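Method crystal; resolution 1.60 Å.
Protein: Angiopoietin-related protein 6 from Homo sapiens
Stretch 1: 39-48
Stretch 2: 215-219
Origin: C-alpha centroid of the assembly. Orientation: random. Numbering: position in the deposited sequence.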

ATOM      1  N   CYS A  39      -2.003  12.698  -1.148  1.00  8.73           N
ATOM      2  CA  CYS A  39      -0.641  12.934  -1.617  1.00  8.87           C
ATOM      3  C   CYS A  39       0.220  13.334  -0.431  1.00 11.65           C
ATOM      4  O   CYS A  39      -0.122  14.285   0.285  1.00 10.10           O
ATOM      5  N   GLU A  40       1.322  12.606  -0.222  1.00 11.18           N
ATOM      6  CA  GLU A  40       2.368  12.983   0.728  1.00  8.94           C
ATOM      7  C   GLU A  40       3.341  13.892  -0.025  1.00  9.73           C
ATOM      8  O   GLU A  40       4.073  13.442  -0.915  1.00 10.14           O
ATOM      9  N   GLN A  41       3.321  15.181   0.292  1.00 12.62           N
ATOM     10  CA  GLN A  41       4.067  16.150  -0.496  1.00 13.27           C
ATOM     11  C   GLN A  41       5.341  16.657   0.167  1.00 16.22           C
ATOM     12  O   GLN A  41       5.989  17.544  -0.392  1.00 16.62           O
ATOM     13  N   GLN A  42       5.712  16.146   1.328  1.00 13.11           N
ATOM     14  CA  GLN A  42       6.931  16.602   2.000  1.00 12.41           C
ATOM     15  C   GLN A  42       7.981  15.515   2.145  1.00 17.35           C
ATOM     16  O   GLN A  42       9.161  15.760   1.881  1.00 17.42           O
ATOM     17  N   LEU A  43       7.591  14.309   2.532  1.00 14.76           N
ATOM     18  CA  LEU A  43       8.586  13.268   2.776  1.00 15.83           C
ATOM     19  C   LEU A  43       9.321  12.872   1.501  1.00 17.95           C
ATOM     20  O   LEU A  43       8.710  12.598   0.460  1.00 13.83           O
ATOM     21  N   GLU A  44      10.653  12.834   1.601  1.00 19.68           N
ATOM     22  CA  GLU A  44      11.543  12.424   0.516  1.00 20.42           C
ATOM     23  C   GLU A  44      11.183  13.108  -0.795  1.00 20.89           C
ATOM     24  O   GLU A  44      11.037  12.482  -1.847  1.00 25.52           O
ATOM     25  N   GLY A  45      11.052  14.417  -0.723  1.00 19.63           N
ATOM     26  CA  GLY A  45      10.836  15.224  -1.891  1.00 24.94           C
ATOM     27  C   GLY A  45       9.392  15.365  -2.281  1.00 15.39           C
ATOM     28  O   GLY A  45       9.088  16.160  -3.179  1.00 20.04           O
ATOM     29  N   GLY A  46       8.489  14.639  -1.616  1.00 15.12           N
ATOM     30  CA  GLY A  46       7.079  14.705  -1.950  1.00 14.47           C
ATOM     31  C   GLY A  46       6.737  14.019  -3.259  1.00 15.10           C
ATOM     32  O   GLY A  46       7.538  13.297  -3.874  1.00 13.87           O
ATOM     33  N   GLY A  47       5.483  14.239  -3.672  1.00 11.91           N
ATOM     34  CA  GLY A  47       4.979  13.667  -4.896  1.00 11.82           C
ATOM     35  C   GLY A  47       4.548  12.218  -4.792  1.00  9.90           C
ATOM     36  O   GLY A  47       4.476  11.536  -5.817  1.00 11.78           O
ATOM     37  N   TRP A  48       4.235  11.748  -3.595  1.00 11.06           N
ATOM     38  CA  TRP A  48       3.908  10.349  -3.349  1.00  9.65           C
ATOM     39  C   TRP A  48       2.394  10.177  -3.309  1.00  9.99           C
ATOM     40  O   TRP A  48       1.713  10.842  -2.519  1.00 10.70           O
ATOM     41  N   MET A 215       1.497   2.668   2.075  1.00  7.10           N
ATOM     42  CA  MET A 215       2.173   2.302   0.845  1.00  8.63           C
ATOM     43  C   MET A 215       1.955   3.432  -0.146  1.00  7.89           C
ATOM     44  O   MET A 215       0.816   3.884  -0.334  1.00  8.70           O
ATOM     45  N   LEU A 216       3.039   3.921  -0.746  1.00  8.76           N
ATOM     46  CA  LEU A 216       2.941   5.100  -1.607  1.00  9.27           C
ATOM     47  C   LEU A 216       3.738   4.855  -2.882  1.00  8.96           C
ATOM     48  O   LEU A 216       4.730   4.136  -2.871  1.00 10.01           O
ATOM     49  N   ILE A 217       3.301   5.459  -3.991  1.00  7.90           N
ATOM     50  CA  ILE A 217       4.035   5.326  -5.241  1.00 10.23           C
ATOM     51  C   ILE A 217       4.273   6.687  -5.892  1.00 10.77           C
ATOM     52  O   ILE A 217       3.564   7.667  -5.652  1.00 10.67           O
ATOM     53  N   ARG A 218       5.308   6.730  -6.731  1.00 11.64           N
ATOM     54  CA  ARG A 218       5.747   7.915  -7.437  1.00 10.64           C
ATOM     55  C   ARG A 218       6.417   7.451  -8.713  1.00 15.46           C
ATOM     56  O   ARG A 218       7.100   6.413  -8.700  1.00 14.34           O
ATOM     57  N   PRO A 219       6.263   8.178  -9.817  1.00 14.75           N
ATOM     58  CA  PRO A 219       7.019   7.813 -11.022  1.00 17.41           C
ATOM     59  C   PRO A 219       8.511   7.765 -10.729  1.00 16.55           C
ATOM     60  O   PRO A 219       9.051   8.565  -9.954  1.00 14.23           O
TER

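The contact between the two stretches, which buries 384 Å² in all, is built mainly from Trp48 and Arg218, whose CA atoms lie 5.1 Å apart. Arg218 points toward the first stretch and is extended through chi1 and chi2 (t, t) before chi3 turns to p (77°). This course carries the aliphatic part of the chain along the tryptophan and brings the guanidinium to the loop beyond it. There Arg218 NH1 donates to two backbone carbonyls, Glu44 O at 2.7 Å and Gly46 O at 2.8 Å, both near the guanidinium plane, so that one nitrogen ties down the turn.

Trp48 leaves its backbone sideways, but chi1 m (-65°) and chi2 101° swing the indole toward the second stretch. Arg218 CB sits over its face, 3.9 Å from the centroid of the six-membered ring in a CH-pi contact, and Trp48 CZ2 lies over a face of the guanidinium, 3.3 Å from Arg218 CZ. The indole nitrogen instead serves its own stretch, through a weak hydrogen bond from Trp48 NE1 to Leu43 O (3.0 Å).

Leu216 (chi1 m, chi2 p) also points inward. Leu216 CD2 packs 3.7 Å from Trp48 CB and 3.8 Å from Glu40 CB, forming an apolar patch. Glu40 begins toward this patch, yet chi1 t and chi2 p lead its carboxylate away, where OE2 accepts from Gln42 N (3.0 Å) and Leu43 N (2.9 Å). Gln41, with chi1 and chi2 both m, likewise braces the loop, its OE1 accepting from Gly47 N at 2.8 Å.

Ile217 (p, t) points away and contributes its carbonyl instead: Trp48 CA approaches Ile217 O at 3.6 Å in a CA-H...O contact. A water donates to Gly47 O (2.7 Å from the water oxygen) and weakly to Ile217 O (3.4 Å), bridging the two carbonyls.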

ATOM      1  CB  CYS A  39      -0.564  14.075  -2.641  1.00 10.94           C
ATOM      2  SG  CYS A  39      -1.384  13.890  -4.204  1.00 11.17           S
ATOM      3  CB  GLU A  40       3.059  11.744   1.299  1.00 11.84           C
ATOM      4  CG  GLU A  40       4.343  12.067   2.038  1.00 11.52           C
ATOM      5  CD  GLU A  40       4.106  13.006   3.183  1.00 16.78           C
ATOM      6  OE1 GLU A  40       3.293  12.676   4.074  1.00 16.68           O
ATOM      7  OE2 GLU A  40       4.754  14.067   3.198  1.00 16.47           O
ATOM      8  CB  GLN A  41       3.185  17.359  -0.830  1.00 10.74           C
ATOM      9  CG  GLN A  41       1.949  17.006  -1.625  1.00 11.34           C
ATOM     10  CD  GLN A  41       2.246  16.500  -3.017  1.00 12.21           C
ATOM     11  OE1 GLN A  41       3.103  15.645  -3.222  1.00 16.06           O
ATOM     12  NE2 GLN A  41       1.502  17.002  -3.992  1.00 15.24           N
ATOM     13  CB  GLN A  42       6.587  17.156   3.386  1.00 17.92           C
ATOM     14  CG  GLN A  42       5.919  18.491   3.354  1.00 16.99           C
ATOM     15  CD  GLN A  42       6.844  19.591   2.866  1.00 27.75           C
ATOM     16  OE1 GLN A  42       7.940  19.790   3.401  1.00 28.54           O
ATOM     17  NE2 GLN A  42       6.417  20.300   1.824  1.00 25.91           N
ATOM     18  CB  LEU A  43       7.908  12.057   3.419  1.00 17.36           C
ATOM     19  CG  LEU A  43       8.766  10.854   3.813  1.00 28.73           C
ATOM     20  CD1 LEU A  43       8.220  10.237   5.091  1.00 35.06           C
ATOM     21  CD2 LEU A  43       8.756   9.863   2.683  1.00 29.58           C
ATOM     22  CB  GLU A  44      11.535  10.910   0.366  1.00 25.11           C
ATOM     23  CG  GLU A  44      12.364  10.254   1.423  1.00 25.59           C
ATOM     24  CD  GLU A  44      12.410   8.756   1.267  1.00 26.61           C
ATOM     25  OE1 GLU A  44      12.538   8.300   0.121  1.00 28.09           O
ATOM     26  OE2 GLU A  44      12.291   8.044   2.284  1.00 25.20           O
ATOM     27  CB  TRP A  48       4.508   9.871  -2.028  1.00 10.00           C
ATOM     28  CG  TRP A  48       5.987   9.863  -1.998  1.00  9.36           C
ATOM     29  CD1 TRP A  48       6.804  10.790  -1.425  1.00 13.51           C
ATOM     30  CD2 TRP A  48       6.846   8.851  -2.544  1.00 10.07           C
ATOM     31  NE1 TRP A  48       8.123  10.427  -1.583  1.00 14.22           N
ATOM     32  CE2 TRP A  48       8.179   9.237  -2.260  1.00 12.84           C
ATOM     33  CE3 TRP A  48       6.617   7.657  -3.231  1.00 10.38           C
ATOM     34  CZ2 TRP A  48       9.274   8.483  -2.663  1.00 16.37           C
ATOM     35  CZ3 TRP A  48       7.716   6.905  -3.629  1.00 13.11           C
ATOM     36  CH2 TRP A  48       9.022   7.328  -3.338  1.00 13.62           C
ATOM     37  CB  MET A 215       1.635   0.991   0.276  1.00  9.94           C
ATOM     38  CG  MET A 215       1.659  -0.145   1.281  1.00 10.21           C
ATOM     39  SD  MET A 215       0.955  -1.696   0.660  1.00 10.83           S
ATOM     40  CE  MET A 215       2.176  -2.214  -0.557  1.00 14.06           C
ATOM     41  CB  LEU A 216       3.451   6.350  -0.886  1.00 11.91           C
ATOM     42  CG  LEU A 216       2.982   6.549   0.574  1.00 11.54           C
ATOM     43  CD1 LEU A 216       3.833   5.783   1.538  1.00 14.43           C
ATOM     44  CD2 LEU A 216       3.048   8.017   0.805  1.00 16.42           C
ATOM     45  CB  ILE A 217       3.316   4.374  -6.221  1.00 12.73           C
ATOM     46  CG1 ILE A 217       1.931   4.919  -6.558  1.00 13.88           C
ATOM     47  CG2 ILE A 217       3.268   2.986  -5.630  1.00 12.03           C
ATOM     48  CD1 ILE A 217       1.225   4.082  -7.628  1.00 12.89           C
ATOM     49  CB  ARG A 218       6.721   8.716  -6.570  1.00 15.47           C
ATOM     50  CG  ARG A 218       7.269  10.011  -7.144  1.00 19.89           C
ATOM     51  CD  ARG A 218       8.058  10.735  -6.054  1.00 18.35           C
ATOM     52  NE  ARG A 218       9.399  10.182  -5.801  1.00 17.13           N
ATOM     53  CZ  ARG A 218      10.250  10.702  -4.917  1.00 16.35           C
ATOM     54  NH1 ARG A 218       9.922  11.773  -4.195  1.00 14.58           N
ATOM     55  NH2 ARG A 218      11.436  10.143  -4.733  1.00 21.86           N
ATOM     56  CB  PRO A 219       6.662   8.923 -12.022  1.00 18.82           C
ATOM     57  CG  PRO A 219       5.373   9.510 -11.512  1.00 19.88           C
ATOM     58  CD  PRO A 219       5.436   9.384 -10.020  1.00 16.95           C
TER
HETATM   59  O   HOH W   1       2.844  10.390  -7.599  1.00 16.17           O